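Local coordinates for protein uricase (Arthrobacter globiformis, PDB 2YZC) that catalyses the oxidation of uric acid by molecular oxygen to 5-hydroxyisourate, the precursor of allantoin, and is captured here with allantoate bound, at residues Asn128-Val136 with Ile146-Thr154; Leu182-Asn193 with Glu239-Lys250. All coordinates share one frame; numbering follows the deposited sequence.

Interaction 1: residues Asn128-Val136 with Ile146-Thr154; sequences NKSEVRTAV and IVAGIEGLT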
loop_
_atom_site.group_PDB
_atom_site.type_symbol
_atom_site.label_atom_id
_atom_site.label_comp_id
_atom_site.label_asym_id
_atom_site.label_seq_id
_atom_site.Cartn_x
_atom_site.Cartn_y
_atom_site.Cartn_z
ATOM N N ASN A 128 18.573 3.086 2.248
ATOM C CA ASN A 128 18.795 1.644 2.188
ATOM C C ASN A 128 17.444 1.127 2.663
ATOM O O ASN A 128 17.142 1.177 3.853
ATOM C CB ASN A 128 19.894 1.207 3.165
ATOM C CG ASN A 128 19.973 -0.315 3.322
ATOM O OD1 ASN A 128 19.298 -1.066 2.612
ATOM N ND2 ASN A 128 20.801 -0.769 4.257
ATOM N N LYS A 129 16.626 0.663 1.728
ATOM C CA LYS A 129 15.282 0.195 2.055
ATOM C C LYS A 129 15.168 -1.308 2.287
ATOM O O LYS A 129 14.064 -1.827 2.448
ATOM C CB LYS A 129 14.323 0.590 0.930
ATOM C CG LYS A 129 14.324 2.082 0.581
ATOM C CD LYS A 129 13.264 2.394 -0.472
ATOM C CE LYS A 129 13.162 3.893 -0.750
ATOM N NZ LYS A 129 12.172 4.179 -1.830
ATOM N N SER A 130 16.299 -2.000 2.328
ATOM C CA SER A 130 16.285 -3.453 2.479
ATOM C C SER A 130 15.855 -4.007 3.829
ATOM O O SER A 130 15.624 -5.205 3.959
ATOM C CB SER A 130 17.648 -4.010 2.079
ATOM O OG SER A 130 17.918 -3.626 0.740
ATOM N N GLU A 131 15.744 -3.138 4.826
ATOM C CA GLU A 131 15.304 -3.550 6.150
ATOM C C GLU A 131 14.945 -2.317 6.961
ATOM O O GLU A 131 15.400 -1.218 6.664
ATOM C CB GLU A 131 16.406 -4.320 6.878
ATOM C CG GLU A 131 17.582 -3.454 7.289
ATOM C CD GLU A 131 18.763 -4.264 7.771
ATOM O OE1 GLU A 131 19.266 -5.104 6.989
ATOM O OE2 GLU A 131 19.190 -4.060 8.929
ATOM N N VAL A 132 14.119 -2.518 7.981
ATOM C CA VAL A 132 13.707 -1.452 8.873
ATOM C C VAL A 132 13.949 -1.967 10.284
ATOM O O VAL A 132 13.596 -3.107 10.609
ATOM C CB VAL A 132 12.214 -1.109 8.712
ATOM C CG1 VAL A 132 11.798 -0.096 9.770
ATOM C CG2 VAL A 132 11.956 -0.532 7.313
ATOM N N ARG A 133 14.570 -1.130 11.106
ATOM C CA ARG A 133 14.869 -1.480 12.487
ATOM C C ARG A 133 13.778 -0.911 13.390
ATOM O O ARG A 133 13.296 0.203 13.167
ATOM C CB ARG A 133 16.239 -0.917 12.867
ATOM C CG ARG A 133 16.599 -1.001 14.346
ATOM C CD ARG A 133 18.031 -0.529 14.554
ATOM N NE ARG A 133 18.375 -0.392 15.964
ATOM C CZ ARG A 133 19.563 0.008 16.408
ATOM N NH1 ARG A 133 20.530 0.305 15.548
ATOM N NH2 ARG A 133 19.778 0.131 17.712
ATOM N N THR A 134 13.389 -1.679 14.406
ATOM C CA THR A 134 12.348 -1.236 15.316
ATOM C C THR A 134 12.787 -1.310 16.773
ATOM O O THR A 134 13.695 -2.059 17.128
ATOM C CB THR A 134 11.069 -2.091 15.165
ATOM O OG1 THR A 134 11.334 -3.433 15.599
ATOM C CG2 THR A 134 10.612 -2.121 13.714
ATOM N N ALA A 135 12.129 -0.518 17.610
ATOM C CA ALA A 135 12.406 -0.506 19.039
ATOM C C ALA A 135 11.114 -0.125 19.742
ATOM O O ALA A 135 10.379 0.753 19.288
ATOM C CB ALA A 135 13.514 0.501 19.370
ATOM N N VAL A 136 10.828 -0.808 20.843
ATOM C CA VAL A 136 9.633 -0.536 21.621
ATOM C C VAL A 136 10.045 -0.518 23.075
ATOM O O VAL A 136 10.730 -1.428 23.543
ATOM C CB VAL A 136 8.557 -1.637 21.448
ATOM C CG1 VAL A 136 7.406 -1.391 22.413
ATOM C CG2 VAL A 136 8.039 -1.653 20.011
ATOM N N ILE A 146 12.544 -3.198 27.041
ATOM C CA ILE A 146 12.836 -2.857 25.654
ATOM C C ILE A 146 12.866 -4.064 24.722
ATOM O O ILE A 146 13.490 -5.093 25.023
ATOM C CB ILE A 146 14.199 -2.146 25.533
ATOM C CG1 ILE A 146 14.181 -0.846 26.335
ATOM C CG2 ILE A 146 14.517 -1.872 24.072
ATOM C CD1 ILE A 146 15.530 -0.154 26.391
ATOM N N VAL A 147 12.186 -3.920 23.589
ATOM C CA VAL A 147 12.133 -4.947 22.555
ATOM C C VAL A 147 12.635 -4.314 21.261
ATOM O O VAL A 147 12.063 -3.332 20.788
ATOM C CB VAL A 147 10.684 -5.460 22.327
ATOM C CG1 VAL A 147 10.608 -6.295 21.044
ATOM C CG2 VAL A 147 10.230 -6.296 23.521
ATOM N N ALA A 148 13.716 -4.857 20.705
ATOM C CA ALA A 148 14.258 -4.349 19.449
ATOM C C ALA A 148 13.875 -5.353 18.374
ATOM O O ALA A 148 13.541 -6.492 18.680
ATOM C CB ALA A 148 15.783 -4.218 19.532
ATOM N N GLY A 149 13.906 -4.940 17.114
ATOM C CA GLY A 149 13.543 -5.876 16.075
ATOM C C GLY A 149 13.959 -5.453 14.687
ATOM O O GLY A 149 14.545 -4.388 14.483
ATOM N N ILE A 150 13.657 -6.314 13.729
ATOM C CA ILE A 150 13.973 -6.047 12.340
ATOM C C ILE A 150 12.782 -6.521 11.525
ATOM O O ILE A 150 12.101 -7.477 11.901
ATOM C CB ILE A 150 15.249 -6.801 11.905
ATOM C CG1 ILE A 150 15.628 -6.411 10.472
ATOM C CG2 ILE A 150 15.028 -8.301 12.007
ATOM C CD1 ILE A 150 16.984 -6.938 10.041
ATOM N N GLU A 151 12.508 -5.835 10.425
ATOM C CA GLU A 151 11.403 -6.225 9.571
ATOM C C GLU A 151 11.697 -5.811 8.141
ATOM O O GLU A 151 12.626 -5.042 7.891
ATOM C CB GLU A 151 10.096 -5.584 10.059
ATOM C CG GLU A 151 10.077 -4.065 10.047
ATOM C CD GLU A 151 8.892 -3.497 10.816
ATOM O OE1 GLU A 151 8.579 -2.297 10.647
ATOM O OE2 GLU A 151 8.278 -4.250 11.599
ATOM N N GLY A 152 10.928 -6.364 7.208
ATOM C CA GLY A 152 11.100 -6.026 5.806
ATOM C C GLY A 152 12.360 -6.558 5.154
ATOM O O GLY A 152 12.724 -6.120 4.064
ATOM N N LEU A 153 13.030 -7.497 5.812
ATOM C CA LEU A 153 14.250 -8.083 5.269
ATOM C C LEU A 153 13.924 -9.402 4.570
ATOM O O LEU A 153 13.806 -10.448 5.210
ATOM C CB LEU A 153 15.263 -8.319 6.390
ATOM C CG LEU A 153 16.575 -9.002 6.001
ATOM C CD1 LEU A 153 17.251 -8.261 4.860
ATOM C CD2 LEU A 153 17.480 -9.054 7.221
ATOM N N THR A 154 13.783 -9.341 3.250
ATOM C CA THR A 154 13.447 -10.515 2.453
ATOM C C THR A 154 14.664 -11.355 2.102
ATOM O O THR A 154 15.667 -10.833 1.606
ATOM C CB THR A 154 12.735 -10.084 1.161
ATOM O OG1 THR A 154 11.591 -9.299 1.507
ATOM C CG2 THR A 154 12.290 -11.302 0.353
HETATM O O HOH W 1 12.608 -3.353 4.257
HETATM O O HOH W 2 15.255 -7.087 1.949
HETATM O O HOH W 3 10.674 -3.779 18.353
#
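Thr134 faces Gly149 across the antiparallel beta hairpin of strands 131-140 and 143-157. The pair is hydrogen-bonded in both directions, and so are Val132 with Glu151 and Val136 with Val147. This middle part is tight. Thr134 OG1 lies 3.3 Å from Gly149 CA, because chi1 of 67° folds the hydroxyl back over the main chain toward Gly149. Gly149 has no side chain, and the hydroxyl sits against its backbone. Water 3 lies 2.9 Å from Thr134 OG1 and donates to Val147 O. The methyl CG2 of Thr134 sits 3.6 Å from Glu151 CD. Glu151 runs across it at about a right angle, and its OE2 is held by Arg189.

The end at Ser130 is looser and wetter. The chain turns a corner there, and Ser130 O lies 3.0 Å from Gly152 O, two acceptors that cannot bond each other. Water 1 donates to Lys129 O and Gly152 O. Water 2 accepts from Thr154 N and lies 2.8 Å from Ser130 O. Lys129 NZ reaches Gly152 O of the second subunit.

On the face of Arg133 and Ile150 the helices 85-99 and 199-216 pack. Arg133 bridges to Asp200 and Glu86. Glu131 OE1 bridges to Arg207, and Tyr203 OH binds its OE2. Strand 103-117 flanks the hairpin along 131-136, and strand 182-192 along 146-154.

Interaction 2: residues Leu182-Asn193 with Glu239-Lys250; sequences LATDVSARWRYN and EIDEIKMSLPNK. With 1AL (allantoate ion), chain I.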
loop_
_atom_site.group_PDB
_atom_site.type_symbol
_atom_site.label_atom_id
_atom_site.label_comp_id
_atom_site.label_asym_id
_atom_site.label_seq_id
_atom_site.Cartn_x
_atom_site.Cartn_y
_atom_site.Cartn_z
ATOM N N LEU A 182 13.338 -21.611 -0.570
ATOM C CA LEU A 182 12.814 -21.224 0.736
ATOM C C LEU A 182 13.010 -19.718 0.779
ATOM O O LEU A 182 14.137 -19.243 0.869
ATOM C CB LEU A 182 13.594 -21.895 1.873
ATOM C CG LEU A 182 13.154 -21.485 3.286
ATOM C CD1 LEU A 182 11.696 -21.870 3.498
ATOM C CD2 LEU A 182 14.036 -22.162 4.330
ATOM N N ALA A 183 11.913 -18.978 0.667
ATOM C CA ALA A 183 11.953 -17.519 0.683
ATOM C C ALA A 183 11.036 -17.002 1.783
ATOM O O ALA A 183 9.935 -17.519 1.977
ATOM C CB ALA A 183 11.500 -16.972 -0.664
ATOM N N THR A 184 11.484 -15.979 2.501
ATOM C CA THR A 184 10.676 -15.433 3.577
ATOM C C THR A 184 11.030 -13.977 3.834
ATOM O O THR A 184 11.986 -13.452 3.267
ATOM C CB THR A 184 10.884 -16.261 4.889
ATOM O OG1 THR A 184 9.965 -15.822 5.894
ATOM C CG2 THR A 184 12.294 -16.094 5.417
ATOM N N ASP A 185 10.223 -13.324 4.663
ATOM C CA ASP A 185 10.466 -11.938 5.058
ATOM C C ASP A 185 10.824 -12.068 6.527
ATOM O O ASP A 185 10.001 -12.507 7.332
ATOM C CB ASP A 185 9.206 -11.077 4.945
ATOM C CG ASP A 185 8.760 -10.871 3.521
ATOM O OD1 ASP A 185 9.630 -10.674 2.647
ATOM O OD2 ASP A 185 7.533 -10.888 3.276
ATOM N N VAL A 186 12.047 -11.720 6.884
ATOM C CA VAL A 186 12.444 -11.838 8.272
ATOM C C VAL A 186 11.842 -10.737 9.131
ATOM O O VAL A 186 12.094 -9.551 8.913
ATOM C CB VAL A 186 13.974 -11.802 8.434
ATOM C CG1 VAL A 186 14.338 -11.978 9.905
ATOM C CG2 VAL A 186 14.615 -12.898 7.592
ATOM N N SER A 187 11.019 -11.152 10.088
ATOM C CA SER A 187 10.388 -10.254 11.046
ATOM C C SER A 187 10.751 -10.881 12.378
ATOM O O SER A 187 10.281 -11.974 12.697
ATOM C CB SER A 187 8.863 -10.243 10.898
ATOM O OG SER A 187 8.446 -9.416 9.828
ATOM N N ALA A 188 11.612 -10.216 13.134
ATOM C CA ALA A 188 12.028 -10.752 14.421
ATOM C C ALA A 188 12.040 -9.656 15.465
ATOM O O ALA A 188 12.334 -8.503 15.165
ATOM C CB ALA A 188 13.412 -11.371 14.305
ATOM N N ARG A 189 11.707 -10.025 16.695
ATOM C CA ARG A 189 11.704 -9.081 17.796
ATOM C C ARG A 189 12.267 -9.788 19.021
ATOM O O ARG A 189 11.881 -10.918 19.331
ATOM C CB ARG A 189 10.283 -8.574 18.042
ATOM C CG ARG A 189 9.893 -7.483 17.053
ATOM C CD ARG A 189 8.403 -7.243 17.004
ATOM N NE ARG A 189 8.071 -6.106 16.147
ATOM C CZ ARG A 189 8.460 -5.967 14.881
ATOM N NH1 ARG A 189 9.208 -6.898 14.298
ATOM N NH2 ARG A 189 8.094 -4.894 14.191
ATOM N N TRP A 190 13.206 -9.130 19.689
ATOM C CA TRP A 190 13.835 -9.708 20.868
ATOM C C TRP A 190 13.768 -8.763 22.066
ATOM O O TRP A 190 13.910 -7.538 21.936
ATOM C CB TRP A 190 15.284 -10.107 20.534
ATOM C CG TRP A 190 16.135 -9.002 19.964
ATOM C CD1 TRP A 190 16.977 -8.179 20.654
ATOM C CD2 TRP A 190 16.242 -8.616 18.584
ATOM N NE1 TRP A 190 17.605 -7.310 19.795
ATOM C CE2 TRP A 190 17.174 -7.556 18.519
ATOM C CE3 TRP A 190 15.645 -9.065 17.399
ATOM C CZ2 TRP A 190 17.525 -6.934 17.312
ATOM C CZ3 TRP A 190 15.995 -8.444 16.194
ATOM C CH2 TRP A 190 16.927 -7.391 16.165
ATOM N N ARG A 191 13.522 -9.342 23.236
ATOM C CA ARG A 191 13.398 -8.573 24.465
ATOM C C ARG A 191 14.671 -8.621 25.302
ATOM O O ARG A 191 15.186 -9.696 25.602
ATOM C CB ARG A 191 12.228 -9.103 25.295
ATOM C CG ARG A 191 12.024 -8.371 26.624
ATOM C CD ARG A 191 10.750 -8.836 27.319
ATOM N NE ARG A 191 10.842 -10.206 27.821
ATOM C CZ ARG A 191 11.525 -10.557 28.909
ATOM N NH1 ARG A 191 12.180 -9.642 29.611
ATOM N NH2 ARG A 191 11.547 -11.823 29.303
ATOM N N TYR A 192 15.171 -7.447 25.674
ATOM C CA TYR A 192 16.371 -7.356 26.488
ATOM C C TYR A 192 15.983 -7.509 27.953
ATOM O O TYR A 192 14.908 -7.076 28.361
ATOM C CB TYR A 192 17.048 -6.001 26.275
ATOM C CG TYR A 192 17.595 -5.803 24.877
ATOM C CD1 TYR A 192 18.559 -6.665 24.358
ATOM C CD2 TYR A 192 17.164 -4.742 24.080
ATOM C CE1 TYR A 192 19.087 -6.477 23.082
ATOM C CE2 TYR A 192 17.686 -4.542 22.800
ATOM C CZ TYR A 192 18.648 -5.414 22.311
ATOM O OH TYR A 192 19.179 -5.223 21.058
ATOM N N ASN A 193 16.851 -8.131 28.745
ATOM C CA ASN A 193 16.563 -8.298 30.165
ATOM C C ASN A 193 17.221 -7.187 30.981
ATOM O O ASN A 193 17.213 -7.214 32.213
ATOM C CB ASN A 193 17.026 -9.680 30.651
ATOM C CG ASN A 193 18.438 -10.017 30.221
ATOM O OD1 ASN A 193 18.721 -11.155 29.836
ATOM N ND2 ASN A 193 19.334 -9.046 30.297
ATOM N N GLU A 239 22.153 -10.669 27.234
ATOM C CA GLU A 239 21.181 -9.621 27.515
ATOM C C GLU A 239 19.811 -9.859 26.889
ATOM O O GLU A 239 18.881 -9.092 27.129
ATOM C CB GLU A 239 21.712 -8.250 27.072
ATOM C CG GLU A 239 22.403 -8.238 25.721
ATOM C CD GLU A 239 23.822 -8.765 25.802
ATOM O OE1 GLU A 239 24.626 -8.177 26.561
ATOM O OE2 GLU A 239 24.134 -9.761 25.114
ATOM N N ILE A 240 19.685 -10.912 26.088
ATOM C CA ILE A 240 18.406 -11.217 25.458
ATOM C C ILE A 240 17.719 -12.396 26.145
ATOM O O ILE A 240 18.306 -13.465 26.297
ATOM C CB ILE A 240 18.586 -11.534 23.949
ATOM C CG1 ILE A 240 19.145 -10.301 23.224
ATOM C CG2 ILE A 240 17.251 -11.962 23.347
ATOM C CD1 ILE A 240 19.393 -10.504 21.719
ATOM N N ASP A 241 16.473 -12.200 26.567
ATOM C CA ASP A 241 15.727 -13.270 27.228
ATOM C C ASP A 241 14.885 -14.101 26.277
ATOM O O ASP A 241 14.597 -15.270 26.548
ATOM C CB ASP A 241 14.820 -12.697 28.314
ATOM C CG ASP A 241 15.435 -12.799 29.694
ATOM O OD1 ASP A 241 16.594 -13.254 29.795
ATOM O OD2 ASP A 241 14.755 -12.422 30.671
ATOM N N GLU A 242 14.480 -13.502 25.165
ATOM C CA GLU A 242 13.661 -14.218 24.207
ATOM C C GLU A 242 13.588 -13.489 22.880
ATOM O O GLU A 242 13.773 -12.278 22.804
ATOM C CB GLU A 242 12.244 -14.393 24.754
ATOM C CG GLU A 242 11.615 -13.085 25.224
ATOM C CD GLU A 242 10.182 -13.255 25.677
ATOM O OE1 GLU A 242 9.668 -12.352 26.375
ATOM O OE2 GLU A 242 9.568 -14.287 25.327
ATOM N N ILE A 243 13.324 -14.250 21.833
ATOM C CA ILE A 243 13.193 -13.674 20.509
ATOM C C ILE A 243 11.985 -14.332 19.874
ATOM O O ILE A 243 11.785 -15.544 19.995
ATOM C CB ILE A 243 14.459 -13.916 19.657
ATOM C CG1 ILE A 243 14.262 -13.318 18.258
ATOM C CG2 ILE A 243 14.762 -15.405 19.572
ATOM C CD1 ILE A 243 15.505 -13.336 17.404
ATOM N N LYS A 244 11.156 -13.520 19.233
ATOM C CA LYS A 244 9.965 -14.018 18.573
ATOM C C LYS A 244 10.113 -13.741 17.096
ATOM O O LYS A 244 10.586 -12.675 16.708
ATOM C CB LYS A 244 8.717 -13.307 19.091
ATOM C CG LYS A 244 8.391 -13.597 20.541
ATOM C CD LYS A 244 7.052 -12.999 20.926
ATOM C CE LYS A 244 6.583 -13.538 22.268
ATOM N NZ LYS A 244 5.197 -13.088 22.563
ATOM N N MET A 245 9.712 -14.703 16.277
ATOM C CA MET A 245 9.795 -14.526 14.839
ATOM C C MET A 245 8.488 -14.900 14.168
ATOM O O MET A 245 7.756 -15.782 14.630
ATOM C CB MET A 245 10.931 -15.372 14.268
ATOM C CG MET A 245 12.305 -14.896 14.684
ATOM S SD MET A 245 13.585 -16.087 14.270
ATOM C CE MET A 245 13.648 -17.004 15.781
ATOM N N SER A 246 8.207 -14.203 13.073
ATOM C CA SER A 246 7.016 -14.429 12.275
ATOM C C SER A 246 7.573 -14.514 10.860
ATOM O O SER A 246 7.982 -13.505 10.283
ATOM C CB SER A 246 6.057 -13.248 12.408
ATOM O OG SER A 246 4.865 -13.487 11.686
ATOM N N LEU A 247 7.604 -15.726 10.316
ATOM C CA LEU A 247 8.162 -15.947 8.993
ATOM C C LEU A 247 7.195 -16.520 7.977
ATOM O O LEU A 247 6.704 -17.633 8.135
ATOM C CB LEU A 247 9.364 -16.888 9.093
ATOM C CG LEU A 247 10.471 -16.528 10.085
ATOM C CD1 LEU A 247 11.555 -17.587 10.036
ATOM C CD2 LEU A 247 11.045 -15.160 9.742
ATOM N N PRO A 248 6.895 -15.758 6.919
ATOM C CA PRO A 248 5.978 -16.298 5.918
ATOM C C PRO A 248 6.770 -17.216 4.997
ATOM O O PRO A 248 7.975 -17.022 4.805
ATOM C CB PRO A 248 5.492 -15.048 5.184
ATOM C CG PRO A 248 6.682 -14.140 5.252
ATOM C CD PRO A 248 7.140 -14.321 6.691
ATOM N N ASN A 249 6.120 -18.242 4.464
ATOM C CA ASN A 249 6.802 -19.102 3.518
ATOM C C ASN A 249 6.245 -18.605 2.189
ATOM O O ASN A 249 5.157 -19.008 1.773
ATOM C CB ASN A 249 6.447 -20.573 3.714
ATOM C CG ASN A 249 7.456 -21.493 3.044
ATOM O OD1 ASN A 249 8.074 -21.120 2.052
ATOM N ND2 ASN A 249 7.626 -22.696 3.583
ATOM N N LYS A 250 6.979 -17.697 1.552
ATOM C CA LYS A 250 6.557 -17.104 0.289
ATOM C C LYS A 250 6.859 -18.078 -0.833
ATOM O O LYS A 250 7.993 -18.207 -1.285
ATOM C CB LYS A 250 7.275 -15.769 0.086
ATOM C CG LYS A 250 7.128 -14.867 1.310
ATOM C CD LYS A 250 7.360 -13.406 1.001
ATOM C CE LYS A 250 8.787 -13.124 0.624
ATOM N NZ LYS A 250 8.951 -11.671 0.356
HETATM C C1 1AL I . 7.032 -25.944 6.123
HETATM O O2 1AL I . 8.209 -25.864 6.511
HETATM N N3 1AL I . 5.992 -26.163 6.971
HETATM N N4 1AL I . 6.873 -25.779 4.747
HETATM C C5 1AL I . 5.081 -23.799 4.646
HETATM O O6 1AL I . 5.713 -23.185 5.527
HETATM O O7 1AL I . 4.164 -23.332 3.953
HETATM C C8 1AL I . 5.653 -25.180 4.204
HETATM C C9 1AL I . 3.640 -26.475 3.681
HETATM O O10 1AL I . 2.736 -26.504 2.819
HETATM N N11 1AL I . 3.418 -26.794 4.995
HETATM N N12 1AL I . 4.910 -26.126 3.380
HETATM O O HOH W 4 9.421 -20.131 0.042
HETATM O O HOH W 5 7.706 -11.236 7.988
HETATM O O HOH W 6 12.638 -12.954 32.104
#
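Arg191 and Glu242 meet on neighbouring antiparallel strands, 182-192 and 240-254, in the tunnelling fold (T-fold), of which a uricase chain has two domains. The chain between them forms the helices 199-216 and 222-236.

The charged pairs lie toward the two ends. Arg191 NE donates to Glu242 OE1 at 2.8 Å, nearly straight and in the guanidinium plane. It uses the anti lone pair of Glu242 OE1, and the carboxylate plane is turned 82° from the guanidinium. Trp295 NE1 also binds Glu242 OE1. CB of Asp241 lies over one guanidinium face, and water 6 joins Arg191 NH2 to Asp241 OD2. At the other end Lys250 NZ meets Asp185 OD1 at 2.6 Å, on its syn side but 31° out of the carboxylate plane. Thr154 OG1 is probably hydrogen-bonded to the same oxygen.

Backbone bonds run along the pair from Ala183 to Asn193, with Arg189 and Lys244 paired both ways. Pro248 has no N-H to give, and here a side chain takes part. Thr184 OG1 stands anti to its own N, chi1 -173°, and gives its proton to Pro248 O at 2.6 Å, on a lone pair.

Apolar packing fills the face of Trp190 and Ile240. Ile240 CD1 comes 3.5 Å from Trp190 CD1, and helix 199-216 packs here.

Asn249 belongs to the ligand pocket: its ND2 donates to O6 of the allantoate ion at 2.8 Å.

Overall arrangement
Both contacts belong to one sheet, and strands 143-157 and 182-192 are neighbours that join them. The centres of interactions 1 and 2 are about 10 Å apart. Glu151 OE2 and Arg189 NH2 form a salt bridge at 2.7 Å, and Thr154 OG1 lies 2.7 Å from Asp185 OD1. Gly149 CA also packs 3.6 Å from Trp190 CZ3. Interaction 1 lies away from the active site but touches the second subunit. Interaction 2 reaches the pocket through Asn249, whose side chain is about 4 Å from those of Arg180, which probably binds urate, and His251, probably of the charge relay. Thr67 and Asp68 of the third subunit also bind the allantoate.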